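PDB 4P4M: DNA polymerase beta from Leishmania infantum, which catalyses template-directed DNA synthesis from deoxyribonucleoside triphosphates as a family X DNA polymerase, probably acting in base excision repair. Local coordinates for a contact of chain A with DNA. Sequence-based numbering; all coordinates share one arbitrary frame.

Contact 1: a contact of chain A with DNA. Residues 242, 275, 312-313, 337, 340. With nucleotides of chain B.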
loop_
_atom_site.group_PDB
_atom_site.type_symbol
_atom_site.label_atom_id
_atom_site.label_comp_id
_atom_site.label_asym_id
_atom_site.label_seq_id
_atom_site.Cartn_x
_atom_site.Cartn_y
_atom_site.Cartn_z
ATOM N N LEU A 242 1.271 -7.887 7.688
ATOM C CA LEU A 242 0.768 -6.509 7.685
ATOM C C LEU A 242 0.398 -5.970 6.297
ATOM O O LEU A 242 -0.458 -5.076 6.177
ATOM C CB LEU A 242 1.831 -5.568 8.265
ATOM C CG LEU A 242 2.169 -5.730 9.745
ATOM C CD1 LEU A 242 3.494 -5.038 10.056
ATOM C CD2 LEU A 242 1.032 -5.170 10.603
ATOM N N ARG A 275 -3.342 -3.077 3.415
ATOM C CA ARG A 275 -2.576 -2.907 4.657
ATOM C C ARG A 275 -3.495 -3.132 5.856
ATOM O O ARG A 275 -4.583 -2.559 5.940
ATOM C CB ARG A 275 -1.911 -1.514 4.761
ATOM C CG ARG A 275 -0.627 -1.284 3.920
ATOM C CD ARG A 275 0.651 -1.926 4.514
ATOM N NE ARG A 275 0.930 -1.523 5.897
ATOM C CZ ARG A 275 1.927 -0.712 6.253
ATOM N NH1 ARG A 275 2.741 -0.241 5.324
ATOM N NH2 ARG A 275 2.118 -0.381 7.535
ATOM N N GLU A 312 2.186 5.964 9.858
ATOM C CA GLU A 312 0.818 5.450 9.731
ATOM C C GLU A 312 0.235 4.997 11.064
ATOM O O GLU A 312 -0.990 4.921 11.215
ATOM C CB GLU A 312 0.719 4.306 8.704
ATOM C CG GLU A 312 1.641 3.108 8.977
ATOM C CD GLU A 312 2.953 3.194 8.203
ATOM O OE1 GLU A 312 3.638 4.243 8.267
ATOM O OE2 GLU A 312 3.293 2.205 7.516
ATOM N N TYR A 313 1.112 4.702 12.022
ATOM C CA TYR A 313 0.686 4.129 13.295
ATOM C C TYR A 313 0.290 5.169 14.338
ATOM O O TYR A 313 -0.482 4.869 15.258
ATOM C CB TYR A 313 1.769 3.203 13.849
ATOM C CG TYR A 313 2.132 2.098 12.887
ATOM C CD1 TYR A 313 1.182 1.160 12.498
ATOM C CD2 TYR A 313 3.420 1.989 12.363
ATOM C CE1 TYR A 313 1.503 0.143 11.601
ATOM C CE2 TYR A 313 3.747 0.970 11.472
ATOM C CZ TYR A 313 2.781 0.048 11.104
ATOM O OH TYR A 313 3.076 -0.986 10.229
ATOM N N ASN A 337 12.927 0.198 11.930
ATOM C CA ASN A 337 12.003 1.323 11.892
ATOM C C ASN A 337 12.138 2.088 13.204
ATOM O O ASN A 337 12.979 1.742 14.032
ATOM C CB ASN A 337 10.565 0.829 11.660
ATOM C CG ASN A 337 10.099 -0.155 12.728
ATOM O OD1 ASN A 337 10.468 -0.044 13.895
ATOM N ND2 ASN A 337 9.271 -1.123 12.327
ATOM N N GLU A 340 8.426 -0.134 15.954
ATOM C CA GLU A 340 7.161 -0.870 15.888
ATOM C C GLU A 340 7.392 -2.339 15.528
ATOM O O GLU A 340 8.271 -2.660 14.725
ATOM C CB GLU A 340 6.225 -0.264 14.821
ATOM C CG GLU A 340 5.840 1.183 15.031
ATOM C CD GLU A 340 6.655 2.147 14.174
ATOM O OE1 GLU A 340 6.658 3.342 14.513
ATOM O OE2 GLU A 340 7.269 1.724 13.168
ATOM P P DA B 3 8.898 4.541 10.888
ATOM O OP1 DA B 3 8.128 4.332 12.137
ATOM O OP2 DA B 3 10.373 4.402 10.883
ATOM O "O5'" DA B 3 8.359 3.539 9.773
ATOM C "C5'" DA B 3 6.968 3.496 9.465
ATOM C "C4'" DA B 3 6.737 2.434 8.408
ATOM O "O4'" DA B 3 7.278 2.887 7.142
ATOM C "C3'" DA B 3 7.406 1.100 8.730
ATOM O "O3'" DA B 3 6.372 0.147 8.837
ATOM C "C2'" DA B 3 8.274 0.811 7.507
ATOM C "C1'" DA B 3 7.752 1.767 6.436
ATOM N N9 DA B 3 8.824 2.174 5.530
ATOM C C8 DA B 3 9.940 2.892 5.862
ATOM N N7 DA B 3 10.754 3.102 4.851
ATOM C C5 DA B 3 10.134 2.470 3.784
ATOM C C6 DA B 3 10.502 2.320 2.433
ATOM N N6 DA B 3 11.635 2.830 1.917
ATOM N N1 DA B 3 9.662 1.620 1.637
ATOM C C2 DA B 3 8.537 1.107 2.163
ATOM N N3 DA B 3 8.094 1.178 3.418
ATOM C C4 DA B 3 8.943 1.884 4.188
ATOM P P DC B 4 6.681 -1.367 9.293
ATOM O OP1 DC B 4 5.620 -1.770 10.244
ATOM O OP2 DC B 4 8.108 -1.472 9.682
ATOM O "O5'" DC B 4 6.504 -2.207 7.945
ATOM C "C5'" DC B 4 5.266 -2.175 7.226
ATOM C "C4'" DC B 4 5.252 -3.237 6.140
ATOM O "O4'" DC B 4 6.099 -2.781 5.046
ATOM C "C3'" DC B 4 5.754 -4.619 6.550
ATOM O "O3'" DC B 4 4.874 -5.549 5.912
ATOM C "C2'" DC B 4 7.194 -4.648 6.021
ATOM C "C1'" DC B 4 7.145 -3.698 4.814
ATOM N N1 DC B 4 8.393 -2.877 4.600
ATOM C C2 DC B 4 8.909 -2.782 3.307
ATOM O O2 DC B 4 8.323 -3.383 2.396
ATOM N N3 DC B 4 10.034 -2.049 3.084
ATOM C C4 DC B 4 10.626 -1.420 4.102
ATOM N N4 DC B 4 11.730 -0.708 3.823
ATOM C C5 DC B 4 10.118 -1.505 5.440
ATOM C C6 DC B 4 9.005 -2.232 5.647
HETATM O O HOH W 1 5.293 5.158 6.438
#
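One face of the Arg275 guanidinium lies against the deoxyribose of DC4 of chain B, with C4' 4.0 Å above the plane and toward the rim of the group; CZ of Tyr313 sits at its edge. The Tyr313 ring carries CG of Glu312 over the centre of one face. This is the backbone grip of a family X polymerase on the probable template strand, shared by palm residues (Leu242, Arg275) and thumb residues. Tyr313 reaches in hydroxyl first: its phenol OH donates to OP1 of the DC4 phosphate over 2.7 Å. OP2 of DC4, the other non-bridging oxygen, takes a nearly straight bond of 2.9 Å from the amide ND2 of Asn337 (167° at H) and lies almost in the amide plane. That amide is held by the main chain of Glu340, three residues on: ND2 also donates to its O, and OD1 accepts from its N. Arg275, bent at chi2 and chi3, forms a salt bridge from NH2 to OE2 of Glu312 at 2.8 Å, using the anti lone pair of the carboxylate. OE1 of Glu312 meets a water at 2.6 Å that also touches O4' of DA3. Leu242 adds CB 3.8 Å from O3' of DC4. OE1 and OE2 of Glu340 straddle OP1 of DA3 at 3.0 and 2.9 Å; acceptors this close would need a shared proton or an unmodelled cation, which the structure alone does not show, so this contact is doubtful.

Contact 2: a contact of chain A with DNA. Residues 304, 309-311. With nucleotides of chain B.
Ile304, near the end of helix 293-305 in the thumb, meets the sugar of DA1 of chain B, the 5' nucleotide given here, which pairs with no DNA base and is probably the templating adenine for the incoming dideoxythymidine triphosphate. The terminal methyl CD1 of Ile304 lies 3.6 Å from O3' of DA1 and also touches C3', carried there by a stretched branch (chi2 169°). One step on, the DT2 phosphate is bordered by aliphatic groups and by water: CG1 of Ile304 and CD1 of Leu309 both approach OP1, the latter to 3.5 Å. A water joins the same oxygen, at 2.8 Å, to the backbone N of Leu310, whose N-H points at the water almost straight (170° at H). CD1 of Leu309 also packs 3.7 Å from C5' of DT2; the carbonyl O of Leu310 approaches the same carbon. Just after beta strand 308-310, Asn311 takes over the DNA backbone at DA3. ND2 of its amide donates to OP1 of the DA3 phosphate over 2.9 Å, a bent bond (137° at H) with the acceptor tilted from the amide plane, while CB lies 3.8 Å from O3' of DT2. The contacts described fall on sugars and phosphates, a grip that should tolerate any base sequence and which may help the thumb steady the template's 5' end near the active site.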
loop_
_atom_site.group_PDB
_atom_site.type_symbol
_atom_site.label_atom_id
_atom_site.label_comp_id
_atom_site.label_asym_id
_atom_site.label_seq_id
_atom_site.Cartn_x
_atom_site.Cartn_y
_atom_site.Cartn_z
ATOM N N ILE A 304 8.701 16.773 12.388
ATOM C CA ILE A 304 10.088 16.850 12.851
ATOM C C ILE A 304 10.405 18.238 13.433
ATOM O O ILE A 304 10.999 18.355 14.502
ATOM C CB ILE A 304 11.100 16.568 11.705
ATOM C CG1 ILE A 304 11.126 15.075 11.346
ATOM C CG2 ILE A 304 12.497 17.054 12.106
ATOM C CD1 ILE A 304 11.900 14.763 10.070
ATOM N N LEU A 309 7.263 12.598 15.791
ATOM C CA LEU A 309 7.369 11.561 14.761
ATOM C C LEU A 309 5.958 11.262 14.241
ATOM O O LEU A 309 5.062 10.951 15.030
ATOM C CB LEU A 309 7.948 10.272 15.355
ATOM C CG LEU A 309 7.815 9.017 14.475
ATOM C CD1 LEU A 309 8.787 9.091 13.315
ATOM C CD2 LEU A 309 8.039 7.732 15.296
ATOM N N LEU A 310 5.763 11.375 12.929
ATOM C CA LEU A 310 4.493 11.009 12.286
ATOM C C LEU A 310 4.687 9.821 11.331
ATOM O O LEU A 310 5.561 9.851 10.448
ATOM C CB LEU A 310 3.927 12.202 11.510
ATOM C CG LEU A 310 2.600 11.971 10.770
ATOM C CD1 LEU A 310 1.485 11.652 11.776
ATOM C CD2 LEU A 310 2.215 13.181 9.904
ATOM N N ASN A 311 3.883 8.777 11.516
ATOM C CA ASN A 311 3.829 7.653 10.573
ATOM C C ASN A 311 2.392 7.118 10.495
ATOM O O ASN A 311 1.466 7.761 10.999
ATOM C CB ASN A 311 4.850 6.553 10.947
ATOM C CG ASN A 311 4.625 5.994 12.343
ATOM O OD1 ASN A 311 3.494 5.958 12.825
ATOM N ND2 ASN A 311 5.708 5.563 13.006
ATOM O OP3 DA B 1 14.354 14.689 5.561
ATOM P P DA B 1 13.699 13.858 4.526
ATOM O OP1 DA B 1 14.579 12.709 4.241
ATOM O OP2 DA B 1 13.276 14.763 3.440
ATOM O "O5'" DA B 1 12.362 13.238 5.148
ATOM C "C5'" DA B 1 11.457 14.011 5.900
ATOM C "C4'" DA B 1 10.533 13.051 6.642
ATOM O "O4'" DA B 1 9.747 12.316 5.667
ATOM C "C3'" DA B 1 11.238 12.002 7.499
ATOM O "O3'" DA B 1 10.436 11.833 8.668
ATOM C "C2'" DA B 1 11.266 10.769 6.583
ATOM C "C1'" DA B 1 9.980 10.919 5.768
ATOM N N9 DA B 1 10.041 10.381 4.399
ATOM C C8 DA B 1 11.092 10.510 3.526
ATOM N N7 DA B 1 10.888 9.949 2.357
ATOM C C5 DA B 1 9.613 9.418 2.455
ATOM C C6 DA B 1 8.825 8.697 1.525
ATOM N N6 DA B 1 9.254 8.387 0.288
ATOM N N1 DA B 1 7.596 8.308 1.919
ATOM C C2 DA B 1 7.195 8.619 3.166
ATOM N N3 DA B 1 7.848 9.294 4.122
ATOM C C4 DA B 1 9.070 9.678 3.702
ATOM P P DT B 2 10.951 10.938 9.900
ATOM O OP1 DT B 2 10.291 11.441 11.126
ATOM O OP2 DT B 2 12.429 10.849 9.828
ATOM O "O5'" DT B 2 10.383 9.488 9.562
ATOM C "C5'" DT B 2 8.971 9.287 9.596
ATOM C "C4'" DT B 2 8.644 7.949 8.963
ATOM O "O4'" DT B 2 8.898 8.003 7.535
ATOM C "C3'" DT B 2 9.431 6.748 9.506
ATOM O "O3'" DT B 2 8.509 5.994 10.309
ATOM C "C2'" DT B 2 9.875 6.003 8.244
ATOM C "C1'" DT B 2 9.046 6.661 7.136
ATOM N N1 DT B 2 9.645 6.553 5.760
ATOM C C2 DT B 2 8.874 6.018 4.743
ATOM O O2 DT B 2 7.727 5.634 4.880
ATOM N N3 DT B 2 9.490 5.942 3.528
ATOM C C4 DT B 2 10.773 6.341 3.223
ATOM O O4 DT B 2 11.215 6.215 2.083
ATOM C C5 DT B 2 11.531 6.897 4.318
ATOM C C7 DT B 2 12.950 7.359 4.090
ATOM C C6 DT B 2 10.944 6.973 5.522
ATOM P P DA B 3 8.898 4.541 10.888
ATOM O OP1 DA B 3 8.128 4.332 12.137
ATOM O OP2 DA B 3 10.373 4.402 10.883
ATOM O "O5'" DA B 3 8.359 3.539 9.773
ATOM C "C5'" DA B 3 6.968 3.496 9.465
ATOM C "C4'" DA B 3 6.737 2.434 8.408
ATOM O "O4'" DA B 3 7.278 2.887 7.142
ATOM C "C3'" DA B 3 7.406 1.100 8.730
ATOM O "O3'" DA B 3 6.372 0.147 8.837
ATOM C "C2'" DA B 3 8.274 0.811 7.507
ATOM C "C1'" DA B 3 7.752 1.767 6.436
ATOM N N9 DA B 3 8.824 2.174 5.530
ATOM C C8 DA B 3 9.940 2.892 5.862
ATOM N N7 DA B 3 10.754 3.102 4.851
ATOM C C5 DA B 3 10.134 2.470 3.784
ATOM C C6 DA B 3 10.502 2.320 2.433
ATOM N N6 DA B 3 11.635 2.830 1.917
ATOM N N1 DA B 3 9.662 1.620 1.637
ATOM C C2 DA B 3 8.537 1.107 2.163
ATOM N N3 DA B 3 8.094 1.178 3.418
ATOM C C4 DA B 3 8.943 1.884 4.188
HETATM O O HOH W 2 7.817 12.679 11.323
#

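Contact 3: a contact of chain A with DNA. Residues 108-111. With nucleotides of chain C.
A helix-hairpin-helix motif of the fingers holds the 5' phosphate of DG3 of chain C, probably the primer strand: the Phe-Gly-Pro-Arg-Ala stretch forms the hairpin turn and the first turn of helix 109-119. The same hairpin binds a sodium ion through Thr102, Val104 and Phe107, a hallmark of these motifs in family X polymerases. Three backbone N-H groups of the protein converge on the two non-bridging oxygens. OP1 is shared, accepting from Gly108 N at 3.1 Å and from Ala111 N at 2.8 Å. OP2 accepts from Arg110 N, also at 3.1 Å, in the straightest of the three bonds (156° at H). Pro109 has no N-H to give, and lies alongside instead, with its ring carbon CD 3.6 Å from OP2. The phosphate thus sits at the amino-terminal end of the helix, where the helix dipole may add to the hold on the negative charge. Because the donors are main-chain groups and the acceptors belong to the backbone of the strand, the grip should be indifferent to sequence. CA of Gly108 packs 4.0 Å from C5' of DG3. The Arg110 side chain, with CG anti to N (chi1 -168°), carries its guanidinium away from the phosphate, while its CB stays near both oxygens, 3.3 Å from OP2 and 3.5 Å from OP1.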
loop_
_atom_site.group_PDB
_atom_site.type_symbol
_atom_site.label_atom_id
_atom_site.label_comp_id
_atom_site.label_asym_id
_atom_site.label_seq_id
_atom_site.Cartn_x
_atom_site.Cartn_y
_atom_site.Cartn_z
ATOM N N GLY A 108 14.725 -2.686 -10.221
ATOM C CA GLY A 108 15.322 -1.387 -9.981
ATOM C C GLY A 108 16.640 -1.298 -10.733
ATOM O O GLY A 108 16.995 -2.217 -11.479
ATOM N N PRO A 109 17.383 -0.198 -10.534
ATOM C CA PRO A 109 18.667 -0.004 -11.224
ATOM C C PRO A 109 19.610 -1.193 -11.055
ATOM O O PRO A 109 20.346 -1.541 -11.980
ATOM C CB PRO A 109 19.241 1.232 -10.537
ATOM C CG PRO A 109 18.043 1.993 -10.088
ATOM C CD PRO A 109 17.030 0.955 -9.688
ATOM N N ARG A 110 19.583 -1.820 -9.884
ATOM C CA ARG A 110 20.493 -2.925 -9.611
ATOM C C ARG A 110 20.197 -4.151 -10.475
ATOM O O ARG A 110 21.108 -4.732 -11.075
ATOM C CB ARG A 110 20.460 -3.296 -8.126
ATOM C CG ARG A 110 21.582 -4.222 -7.705
ATOM C CD ARG A 110 22.922 -3.641 -8.116
ATOM N NE ARG A 110 23.061 -2.252 -7.689
ATOM C CZ ARG A 110 23.621 -1.879 -6.543
ATOM N NH1 ARG A 110 24.101 -2.793 -5.711
ATOM N NH2 ARG A 110 23.703 -0.592 -6.232
ATOM N N ALA A 111 18.925 -4.540 -10.540
ATOM C CA ALA A 111 18.516 -5.704 -11.330
ATOM C C ALA A 111 18.673 -5.449 -12.826
ATOM O O ALA A 111 19.022 -6.352 -13.589
ATOM C CB ALA A 111 17.066 -6.090 -11.008
ATOM P P DG C 3 16.967 -3.078 -7.388
ATOM O OP1 DG C 3 17.007 -3.977 -8.557
ATOM O OP2 DG C 3 17.645 -1.766 -7.417
ATOM O "O5'" DG C 3 15.427 -2.818 -7.019
ATOM C "C5'" DG C 3 14.531 -3.923 -6.952
ATOM C "C4'" DG C 3 13.200 -3.493 -6.350
ATOM O "O4'" DG C 3 13.365 -3.268 -4.920
ATOM C "C3'" DG C 3 12.610 -2.204 -6.925
ATOM O "O3'" DG C 3 11.420 -2.514 -7.679
ATOM C "C2'" DG C 3 12.330 -1.327 -5.700
ATOM C "C1'" DG C 3 12.390 -2.321 -4.541
ATOM N N9 DG C 3 12.725 -1.697 -3.255
ATOM C C8 DG C 3 13.741 -0.810 -2.970
ATOM N N7 DG C 3 13.770 -0.424 -1.715
ATOM C C5 DG C 3 12.704 -1.096 -1.134
ATOM C C6 DG C 3 12.233 -1.069 0.200
ATOM O O6 DG C 3 12.693 -0.417 1.144
ATOM N N1 DG C 3 11.116 -1.894 0.376
ATOM C C2 DG C 3 10.537 -2.648 -0.624
ATOM N N2 DG C 3 9.474 -3.385 -0.274
ATOM N N3 DG C 3 10.972 -2.682 -1.885
ATOM C C4 DG C 3 12.051 -1.879 -2.064
#

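Contact 1 and contact 2 are neighbours, their C-alpha centres about 12 Å apart, and follow chain B continuously: Asn311 of contact 2 is followed directly by Glu312 and Tyr313 of contact 1, and DA3 is common to both. Contact 3 lies apart, in the fingers and on chain C, its C-alpha centre about 26 Å from that of contact 1 and about 30 Å from that of contact 2. DG3 of chain C lies opposite DC4 of chain B, its base paired with that of a contact 1 nucleotide, so the short duplex is held along both backbones, by palm and thumb on chain B and by the hairpin on chain C.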